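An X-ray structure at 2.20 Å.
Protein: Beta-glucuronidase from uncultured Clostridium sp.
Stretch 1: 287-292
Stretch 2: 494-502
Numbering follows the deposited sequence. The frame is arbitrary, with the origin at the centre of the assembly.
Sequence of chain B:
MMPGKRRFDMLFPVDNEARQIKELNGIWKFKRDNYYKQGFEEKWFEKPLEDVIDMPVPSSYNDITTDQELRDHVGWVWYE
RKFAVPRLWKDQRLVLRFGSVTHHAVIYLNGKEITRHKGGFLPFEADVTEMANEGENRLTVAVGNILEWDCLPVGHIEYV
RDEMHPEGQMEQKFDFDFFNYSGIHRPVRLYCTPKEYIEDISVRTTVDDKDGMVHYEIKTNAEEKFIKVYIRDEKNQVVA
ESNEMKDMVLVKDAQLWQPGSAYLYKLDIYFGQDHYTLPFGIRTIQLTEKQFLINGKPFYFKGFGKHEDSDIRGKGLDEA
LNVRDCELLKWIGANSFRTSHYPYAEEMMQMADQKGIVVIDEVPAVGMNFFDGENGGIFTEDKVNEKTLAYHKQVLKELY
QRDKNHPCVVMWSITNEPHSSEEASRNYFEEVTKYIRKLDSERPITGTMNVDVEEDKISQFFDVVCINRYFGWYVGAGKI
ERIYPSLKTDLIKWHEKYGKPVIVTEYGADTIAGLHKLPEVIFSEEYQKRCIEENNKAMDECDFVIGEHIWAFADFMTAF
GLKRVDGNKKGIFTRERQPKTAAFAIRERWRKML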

# COMPACT_ATOMS: atom_id res chain seq x y z
N LEU B 287 -6.01 -40.53 -23.37
CA LEU B 287 -5.31 -39.49 -24.10
C LEU B 287 -5.33 -39.76 -25.60
O LEU B 287 -5.23 -40.91 -26.04
CB LEU B 287 -3.86 -39.36 -23.63
CG LEU B 287 -3.69 -38.31 -22.53
CD1 LEU B 287 -4.37 -38.82 -21.27
CD2 LEU B 287 -2.22 -38.05 -22.28
N THR B 288 -5.48 -38.69 -26.37
CA THR B 288 -5.30 -38.71 -27.81
C THR B 288 -4.09 -37.86 -28.16
O THR B 288 -3.38 -37.35 -27.29
CB THR B 288 -6.56 -38.21 -28.55
OG1 THR B 288 -6.51 -36.78 -28.66
CG2 THR B 288 -7.82 -38.61 -27.81
N GLU B 289 -3.86 -37.70 -29.47
CA GLU B 289 -2.76 -36.86 -29.90
C GLU B 289 -2.96 -35.41 -29.48
O GLU B 289 -1.99 -34.68 -29.28
CB GLU B 289 -2.58 -36.96 -31.42
CG GLU B 289 -3.89 -36.94 -32.24
CD GLU B 289 -4.68 -38.26 -32.16
OE1 GLU B 289 -5.89 -38.26 -32.52
OE2 GLU B 289 -4.11 -39.28 -31.73
N LYS B 290 -4.22 -34.99 -29.31
CA LYS B 290 -4.49 -33.59 -29.03
C LYS B 290 -5.53 -33.37 -27.93
O LYS B 290 -5.96 -32.23 -27.73
CB LYS B 290 -4.97 -32.86 -30.30
CG LYS B 290 -3.86 -32.48 -31.26
CD LYS B 290 -4.43 -32.13 -32.62
CE LYS B 290 -3.31 -31.84 -33.61
NZ LYS B 290 -3.85 -31.34 -34.91
N GLN B 291 -5.96 -34.42 -27.22
CA GLN B 291 -7.00 -34.22 -26.22
C GLN B 291 -6.69 -35.04 -24.98
O GLN B 291 -5.92 -36.00 -24.99
CB GLN B 291 -8.38 -34.56 -26.77
CG GLN B 291 -8.96 -33.44 -27.64
CD GLN B 291 -10.37 -33.70 -28.12
OE1 GLN B 291 -10.74 -34.83 -28.45
NE2 GLN B 291 -11.18 -32.65 -28.18
N PHE B 292 -7.30 -34.61 -23.88
CA PHE B 292 -7.22 -35.27 -22.58
C PHE B 292 -8.66 -35.60 -22.25
O PHE B 292 -9.45 -34.70 -21.95
CB PHE B 292 -6.57 -34.35 -21.54
CG PHE B 292 -6.19 -35.04 -20.27
CD1 PHE B 292 -7.15 -35.46 -19.37
CD2 PHE B 292 -4.86 -35.25 -19.96
CE1 PHE B 292 -6.80 -36.10 -18.20
CE2 PHE B 292 -4.50 -35.89 -18.77
CZ PHE B 292 -5.47 -36.31 -17.90
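Stretch 2 (494-502) WHEKYGKPV

Stretch 2 enters as the end of a helix, 494-498, which began earlier in the chain, and then leaves it through a short loop that carries P501 onto the turn of stretch 1. The helix closes with a backbone hydrogen bond from G499 N to H495 O, 2.7 Å. At G499 the chain leaves helical geometry with phi 72° and psi 22°, a positive phi that glycine adopts readily because it has no side chain. K500 and P501 are then extended. The register is brief: the CA atoms of E289 and K500 lie 5.6 Å apart, and those of K290 and P501 4.9 Å, so over these two pairs the numbering rises together in both stretches.

Stretch 1 meets this loop with a compact turn held by its own polar groups. T288 N donates to Q291 O at 3.1 Å, while T288 OG1 accepts from K290 N at 3.0 Å and, weakly, from Q291 N at 2.8 Å. Threonine suits the position because its short hydroxyl side chain can fold back over the following amides. The CA-to-CB bonds of T288, K290 and Q291 all point away from stretch 2, which leaves largely backbone for the proline to meet.

The CA-to-CB bond of P501 points toward stretch 1, and its ring packs against it; this residue has the largest area covered by the partner stretch. P501 CD lies 3.4 Å from E289 O, and P501 CG lies 3.5 Å from T288 O and 4.1 Å from both K290 CA and Q291 N. A compact, nonpolar ring can rest closely on a turn in this way, and proline has no amide hydrogen to offer the neighbouring carbonyls. No hydrogen bond joins the two stretches; the association rests on van der Waals contact over a modest 233 Å² of buried surface, both sides summed.

H495 adds a second, looser contact from the last turn of the helix. Its CA-to-CB bond points toward stretch 1, and its ND1 donates to K500 O at 3.2 Å, tying the imidazole to the loop that follows the helix. Histidine serves well here, since one ring nitrogen can hold that carbonyl while CE1 and NE2 are left beside stretch 1. E289 O lies at the ring edge, near its plane, 4.4 Å from H495 CE1. The aliphatic part of the long K290 side chain reaches the same imidazole, with K290 CE 4.1 Å from H495 NE2, while its ammonium group is hydrogen-bonded elsewhere in the structure.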

# COMPACT_ATOMS: atom_id res chain seq x y z
N TRP B 494 7.41 -27.25 -29.39
CA TRP B 494 7.23 -28.36 -28.44
C TRP B 494 6.31 -29.44 -29.02
O TRP B 494 6.53 -30.64 -28.82
CB TRP B 494 6.67 -27.85 -27.11
CG TRP B 494 7.67 -27.15 -26.21
CD1 TRP B 494 7.81 -25.81 -26.04
CD2 TRP B 494 8.65 -27.77 -25.37
NE1 TRP B 494 8.82 -25.55 -25.15
CE2 TRP B 494 9.35 -26.73 -24.72
CE3 TRP B 494 9.01 -29.10 -25.11
CZ2 TRP B 494 10.39 -26.98 -23.83
CZ3 TRP B 494 10.05 -29.34 -24.22
CH2 TRP B 494 10.72 -28.29 -23.59
N HIS B 495 5.27 -29.03 -29.74
CA HIS B 495 4.36 -30.01 -30.32
C HIS B 495 5.03 -30.77 -31.46
O HIS B 495 4.88 -31.99 -31.58
CB HIS B 495 3.09 -29.34 -30.82
CG HIS B 495 2.11 -30.29 -31.41
ND1 HIS B 495 1.60 -31.36 -30.70
CD2 HIS B 495 1.53 -30.34 -32.63
CE1 HIS B 495 0.75 -32.03 -31.45
NE2 HIS B 495 0.69 -31.43 -32.63
N GLU B 496 5.77 -30.05 -32.31
CA GLU B 496 6.42 -30.72 -33.43
C GLU B 496 7.47 -31.71 -32.95
O GLU B 496 7.62 -32.79 -33.53
CB GLU B 496 7.02 -29.67 -34.38
CG GLU B 496 6.02 -29.13 -35.39
CD GLU B 496 6.55 -27.94 -36.19
OE1 GLU B 496 7.63 -27.43 -35.84
OE2 GLU B 496 5.87 -27.52 -37.16
N LYS B 497 8.18 -31.38 -31.86
CA LYS B 497 9.30 -32.21 -31.43
C LYS B 497 8.82 -33.52 -30.80
O LYS B 497 9.48 -34.56 -30.96
CB LYS B 497 10.19 -31.45 -30.45
CG LYS B 497 11.28 -32.30 -29.83
CD LYS B 497 12.43 -31.49 -29.23
CE LYS B 497 13.60 -32.41 -28.90
NZ LYS B 497 14.44 -31.91 -27.78
N TYR B 498 7.69 -33.50 -30.08
CA TYR B 498 7.26 -34.66 -29.31
C TYR B 498 5.89 -35.20 -29.69
O TYR B 498 5.58 -36.34 -29.31
CB TYR B 498 7.25 -34.34 -27.80
CG TYR B 498 8.61 -34.01 -27.24
CD1 TYR B 498 9.54 -35.01 -27.00
CD2 TYR B 498 8.97 -32.70 -26.97
CE1 TYR B 498 10.80 -34.71 -26.50
CE2 TYR B 498 10.23 -32.39 -26.47
CZ TYR B 498 11.14 -33.41 -26.23
OH TYR B 498 12.38 -33.12 -25.74
N GLY B 499 5.06 -34.43 -30.38
CA GLY B 499 3.82 -34.98 -30.87
C GLY B 499 2.77 -35.25 -29.82
O GLY B 499 1.86 -36.04 -30.06
N LYS B 500 2.85 -34.59 -28.67
CA LYS B 500 1.94 -34.81 -27.56
C LYS B 500 1.14 -33.54 -27.26
O LYS B 500 1.53 -32.44 -27.66
CB LYS B 500 2.74 -35.23 -26.32
CG LYS B 500 3.36 -36.64 -26.43
CD LYS B 500 4.50 -36.80 -25.46
CE LYS B 500 5.47 -37.91 -25.88
NZ LYS B 500 4.82 -39.23 -25.74
N PRO B 501 0.00 -33.67 -26.57
CA PRO B 501 -0.69 -32.47 -26.08
C PRO B 501 0.19 -31.70 -25.09
O PRO B 501 1.06 -32.28 -24.42
CB PRO B 501 -1.94 -33.02 -25.38
CG PRO B 501 -2.07 -34.44 -25.83
CD PRO B 501 -0.69 -34.91 -26.18
N VAL B 502 -0.04 -30.39 -25.03
CA VAL B 502 0.77 -29.46 -24.25
C VAL B 502 -0.11 -28.73 -23.24
O VAL B 502 -1.21 -28.27 -23.57
CB VAL B 502 1.50 -28.44 -25.15
CG1 VAL B 502 2.31 -27.47 -24.31
CG2 VAL B 502 2.39 -29.15 -26.15